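Local coordinates for Baccell_00875 (Bacteroides cellulosilyticus DSM 14838, PDB 5NO8), which is a polysaccharide lyase that probably removes L-rhamnose caps from arabinogalactan by cleaving next to glucuronic acid, at residues T609-W614 against R643-L648. Residues are numbered along the deposited sequence; the frame is centred on the assembly and turned at random.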
ATOM      1  N   THR A 609       0.562  -3.426  -4.334  1.00 12.85           N
ATOM      2  CA  THR A 609       1.745  -3.884  -3.629  1.00 13.59           C
ATOM      3  C   THR A 609       1.451  -3.537  -2.178  1.00 13.37           C
ATOM      4  O   THR A 609       1.317  -2.350  -1.818  1.00 14.22           O
ATOM      5  CB  THR A 609       2.994  -3.094  -4.087  1.00 13.97           C
ATOM      6  OG1 THR A 609       2.694  -1.690  -3.979  1.00 15.47           O
ATOM      7  CG2 THR A 609       3.307  -3.394  -5.477  1.00 14.40           C
ATOM      8  N   PHE A 610       1.273  -4.559  -1.349  1.00 13.10           N
ATOM      9  CA  PHE A 610       0.944  -4.372   0.042  1.00 12.80           C
ATOM     10  C   PHE A 610       1.778  -5.329   0.890  1.00 13.77           C
ATOM     11  O   PHE A 610       1.460  -6.510   0.933  1.00 13.61           O
ATOM     12  CB  PHE A 610      -0.514  -4.700   0.289  1.00 12.38           C
ATOM     13  CG  PHE A 610      -1.487  -3.625  -0.074  1.00 12.70           C
ATOM     14  CD1 PHE A 610      -1.520  -2.418   0.614  1.00 12.93           C
ATOM     15  CD2 PHE A 610      -2.506  -3.887  -0.991  1.00 12.78           C
ATOM     16  CE1 PHE A 610      -2.500  -1.472   0.356  1.00 13.39           C
ATOM     17  CE2 PHE A 610      -3.462  -2.933  -1.278  1.00 13.31           C
ATOM     18  CZ  PHE A 610      -3.468  -1.728  -0.608  1.00 12.87           C
ATOM     19  N   PRO A 611       2.831  -4.870   1.564  1.00 14.57           N
ATOM     20  CA  PRO A 611       3.301  -3.504   1.580  1.00 15.18           C
ATOM     21  C   PRO A 611       4.273  -3.232   0.474  1.00 15.90           C
ATOM     22  O   PRO A 611       4.876  -4.158  -0.104  1.00 18.26           O
ATOM     23  CB  PRO A 611       3.971  -3.399   2.953  1.00 16.98           C
ATOM     24  CG  PRO A 611       4.506  -4.759   3.199  1.00 15.92           C
ATOM     25  CD  PRO A 611       3.623  -5.729   2.465  1.00 16.84           C
ATOM     26  N   HIS A 612       4.328  -1.954   0.097  1.00 15.78           N
ATOM     27  CA  HIS A 612       5.449  -1.427  -0.589  1.00 14.75           C
ATOM     28  C   HIS A 612       6.154  -0.522   0.403  1.00 13.88           C
ATOM     29  O   HIS A 612       5.535   0.230   1.111  1.00 14.55           O
ATOM     30  CB  HIS A 612       5.041  -0.627  -1.803  1.00 15.10           C
ATOM     31  CG  HIS A 612       6.205  -0.096  -2.553  1.00 15.86           C
ATOM     32  ND1 HIS A 612       6.657   1.191  -2.396  1.00 15.67           N
ATOM     33  CD2 HIS A 612       7.077  -0.708  -3.389  1.00 16.58           C
ATOM     34  CE1 HIS A 612       7.722   1.366  -3.159  1.00 16.10           C
ATOM     35  NE2 HIS A 612       7.989   0.230  -3.774  1.00 16.72           N
ATOM     36  N   TYR A 613       7.469  -0.548   0.373  1.00 14.48           N
ATOM     37  CA  TYR A 613       8.285   0.131   1.392  1.00 15.30           C
ATOM     38  C   TYR A 613       8.058   1.640   1.532  1.00 15.22           C
ATOM     39  O   TYR A 613       8.255   2.181   2.618  1.00 14.75           O
ATOM     40  CB  TYR A 613       9.757  -0.155   1.159  1.00 15.28           C
ATOM     41  CG  TYR A 613      10.340   0.586   0.000  1.00 16.48           C
ATOM     42  CD1 TYR A 613      10.892   1.842   0.189  1.00 17.13           C
ATOM     43  CD2 TYR A 613      10.376   0.039  -1.261  1.00 17.13           C
ATOM     44  CE1 TYR A 613      11.468   2.529  -0.839  1.00 18.29           C
ATOM     45  CE2 TYR A 613      10.947   0.738  -2.314  1.00 18.35           C
ATOM     46  CZ  TYR A 613      11.465   2.000  -2.088  1.00 18.16           C
ATOM     47  OH  TYR A 613      12.067   2.736  -3.084  1.00 20.67           O
ATOM     48  N   TRP A 614       7.639   2.352   0.469  1.00 14.96           N
ATOM     49  CA  TRP A 614       7.347   3.783   0.687  1.00 15.04           C
ATOM     50  C   TRP A 614       6.141   4.038   1.593  1.00 13.91           C
ATOM     51  O   TRP A 614       5.972   5.147   2.105  1.00 14.28           O
ATOM     52  CB  TRP A 614       7.228   4.584  -0.594  1.00 15.75           C
ATOM     53  CG  TRP A 614       8.478   4.869  -1.350  1.00 16.50           C
ATOM     54  CD1 TRP A 614       8.601   4.791  -2.681  1.00 17.74           C
ATOM     55  CD2 TRP A 614       9.763   5.337  -0.865  1.00 16.86           C
ATOM     56  NE1 TRP A 614       9.854   5.147  -3.077  1.00 18.49           N
ATOM     57  CE2 TRP A 614      10.589   5.488  -1.980  1.00 18.21           C
ATOM     58  CE3 TRP A 614      10.300   5.594   0.405  1.00 18.16           C
ATOM     59  CZ2 TRP A 614      11.933   5.899  -1.879  1.00 18.25           C
ATOM     60  CZ3 TRP A 614      11.622   5.991   0.503  1.00 18.09           C
ATOM     61  CH2 TRP A 614      12.410   6.155  -0.618  1.00 18.10           C
ATOM     62  N   ARG A 643       6.598  -1.660  11.483  1.00 13.12           N
ATOM     63  CA  ARG A 643       6.580  -3.072  11.877  1.00 14.27           C
ATOM     64  C   ARG A 643       5.980  -3.948  10.767  1.00 13.18           C
ATOM     65  O   ARG A 643       6.507  -5.018  10.422  1.00 12.19           O
ATOM     66  CB  ARG A 643       5.779  -3.214  13.171  1.00 15.48           C
ATOM     67  CG  ARG A 643       5.528  -4.610  13.600  1.00 17.72           C
ATOM     68  CD  ARG A 643       5.177  -4.650  15.075  1.00 17.86           C
ATOM     69  NE  ARG A 643       3.928  -3.944  15.302  1.00 18.63           N
ATOM     70  CZ  ARG A 643       3.712  -2.934  16.138  1.00 18.89           C
ATOM     71  NH1 ARG A 643       4.665  -2.460  16.929  1.00 19.87           N
ATOM     72  NH2 ARG A 643       2.492  -2.432  16.245  1.00 19.66           N
ATOM     73  N   ASN A 644       4.917  -3.447  10.146  1.00 12.95           N
ATOM     74  CA  ASN A 644       4.219  -4.243   9.143  1.00 13.42           C
ATOM     75  C   ASN A 644       5.034  -4.404   7.863  1.00 13.40           C
ATOM     76  O   ASN A 644       4.832  -5.370   7.126  1.00 14.56           O
ATOM     77  CB  ASN A 644       2.823  -3.674   8.899  1.00 13.26           C
ATOM     78  CG  ASN A 644       1.910  -3.872  10.082  1.00 12.98           C
ATOM     79  OD1 ASN A 644       2.196  -4.679  10.974  1.00 12.88           O
ATOM     80  ND2 ASN A 644       0.831  -3.106  10.137  1.00 13.85           N
ATOM     81  N   ASN A 645       5.974  -3.490   7.611  1.00 12.79           N
ATOM     82  CA  ASN A 645       6.861  -3.628   6.495  1.00 12.89           C
ATOM     83  C   ASN A 645       7.995  -4.624   6.726  1.00 12.24           C
ATOM     84  O   ASN A 645       8.747  -4.934   5.817  1.00 12.39           O
ATOM     85  CB  ASN A 645       7.398  -2.272   6.056  1.00 13.18           C
ATOM     86  CG  ASN A 645       6.429  -1.501   5.211  1.00 13.25           C
ATOM     87  OD1 ASN A 645       6.638  -1.385   4.000  1.00 13.82           O
ATOM     88  ND2 ASN A 645       5.397  -0.934   5.829  1.00 13.36           N
ATOM     89  N   LEU A 646       8.114  -5.166   7.927  1.00 12.54           N
ATOM     90  CA  LEU A 646       9.127  -6.187   8.172  1.00 12.82           C
ATOM     91  C   LEU A 646       8.917  -7.450   7.379  1.00 12.91           C
ATOM     92  O   LEU A 646       9.856  -8.221   7.229  1.00 13.94           O
ATOM     93  CB  LEU A 646       9.240  -6.541   9.655  1.00 13.53           C
ATOM     94  CG  LEU A 646       9.755  -5.424  10.555  1.00 14.64           C
ATOM     95  CD1 LEU A 646       9.606  -5.866  11.994  1.00 14.96           C
ATOM     96  CD2 LEU A 646      11.194  -5.066  10.214  1.00 15.51           C
ATOM     97  N   CYS A 647       7.708  -7.674   6.848  1.00 12.97           N
ATOM     98  CA  CYS A 647       7.470  -8.861   6.036  1.00 12.93           C
ATOM     99  C   CYS A 647       8.274  -8.898   4.739  1.00 12.92           C
ATOM    100  O   CYS A 647       8.415  -9.957   4.153  1.00 13.92           O
ATOM    101  CB  CYS A 647       5.998  -9.045   5.752  1.00 13.06           C
ATOM    102  SG  CYS A 647       5.323  -7.772   4.659  1.00 14.21           S
ATOM    103  N   LEU A 648       8.868  -7.774   4.338  1.00 12.76           N
ATOM    104  CA  LEU A 648       9.693  -7.722   3.120  1.00 13.22           C
ATOM    105  C   LEU A 648      11.096  -8.295   3.312  1.00 12.82           C
ATOM    106  O   LEU A 648      11.869  -8.351   2.367  1.00 12.76           O
ATOM    107  CB  LEU A 648       9.792  -6.279   2.646  1.00 13.32           C
ATOM    108  CG  LEU A 648       8.483  -5.593   2.253  1.00 13.97           C
ATOM    109  CD1 LEU A 648       8.711  -4.093   2.184  1.00 15.00           C
ATOM    110  CD2 LEU A 648       7.928  -6.147   0.952  1.00 14.48           C
TER
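A cis-proline turn, with the cis peptide bond joining Phe610 to Pro611, packs against the C-terminal end of helix 632-644 and the 3-10 turn 646-648 that follows it, in the largely helical part of the chain. The loop 609-614 leads into helix 615-629, so the contact joins the start of one helix to the end of the next in sequence, and all the touching residues are buried.

Apolar packing centres on the pyrrolidine ring of Pro611. Cys647 SG, placed between its own backbone N and carbonyl carbon (chi1 68°), meets the outer edge of that ring, 3.4 Å from Pro611 CG and equally near CD. From the same 3-10 turn Leu648 comes in alongside: its CG is 4.2 Å from Pro611 CG, while its two methyls diverge, CD2 toward Pro611 O at 3.8 Å and CD1 toward the backbone N and CB of Tyr613. The buried Pro611 O has no polar partner in the model and faces this methyl instead. Beyond the proline, Tyr659 touches its side chain.

The polar element is Asn645. Its CG lies beside the backbone N, anti to the carbonyl carbon (chi1 -80°), so the amide reaches the bend between Pro611 and Tyr613. ND2 donates to Ser615 OG and to Val641 O, which would fix the flip of the amide and link the two helices; Ser615 OG is also hydrogen-bonded to His612 O. An alanine here would remove both side-chain hydrogen bonds and would probably loosen the link between the helix end and Ser615. Held this way, Asn645 OD1 rests 3.5 Å from Pro611 CB and 3.4 Å from Tyr613 CA.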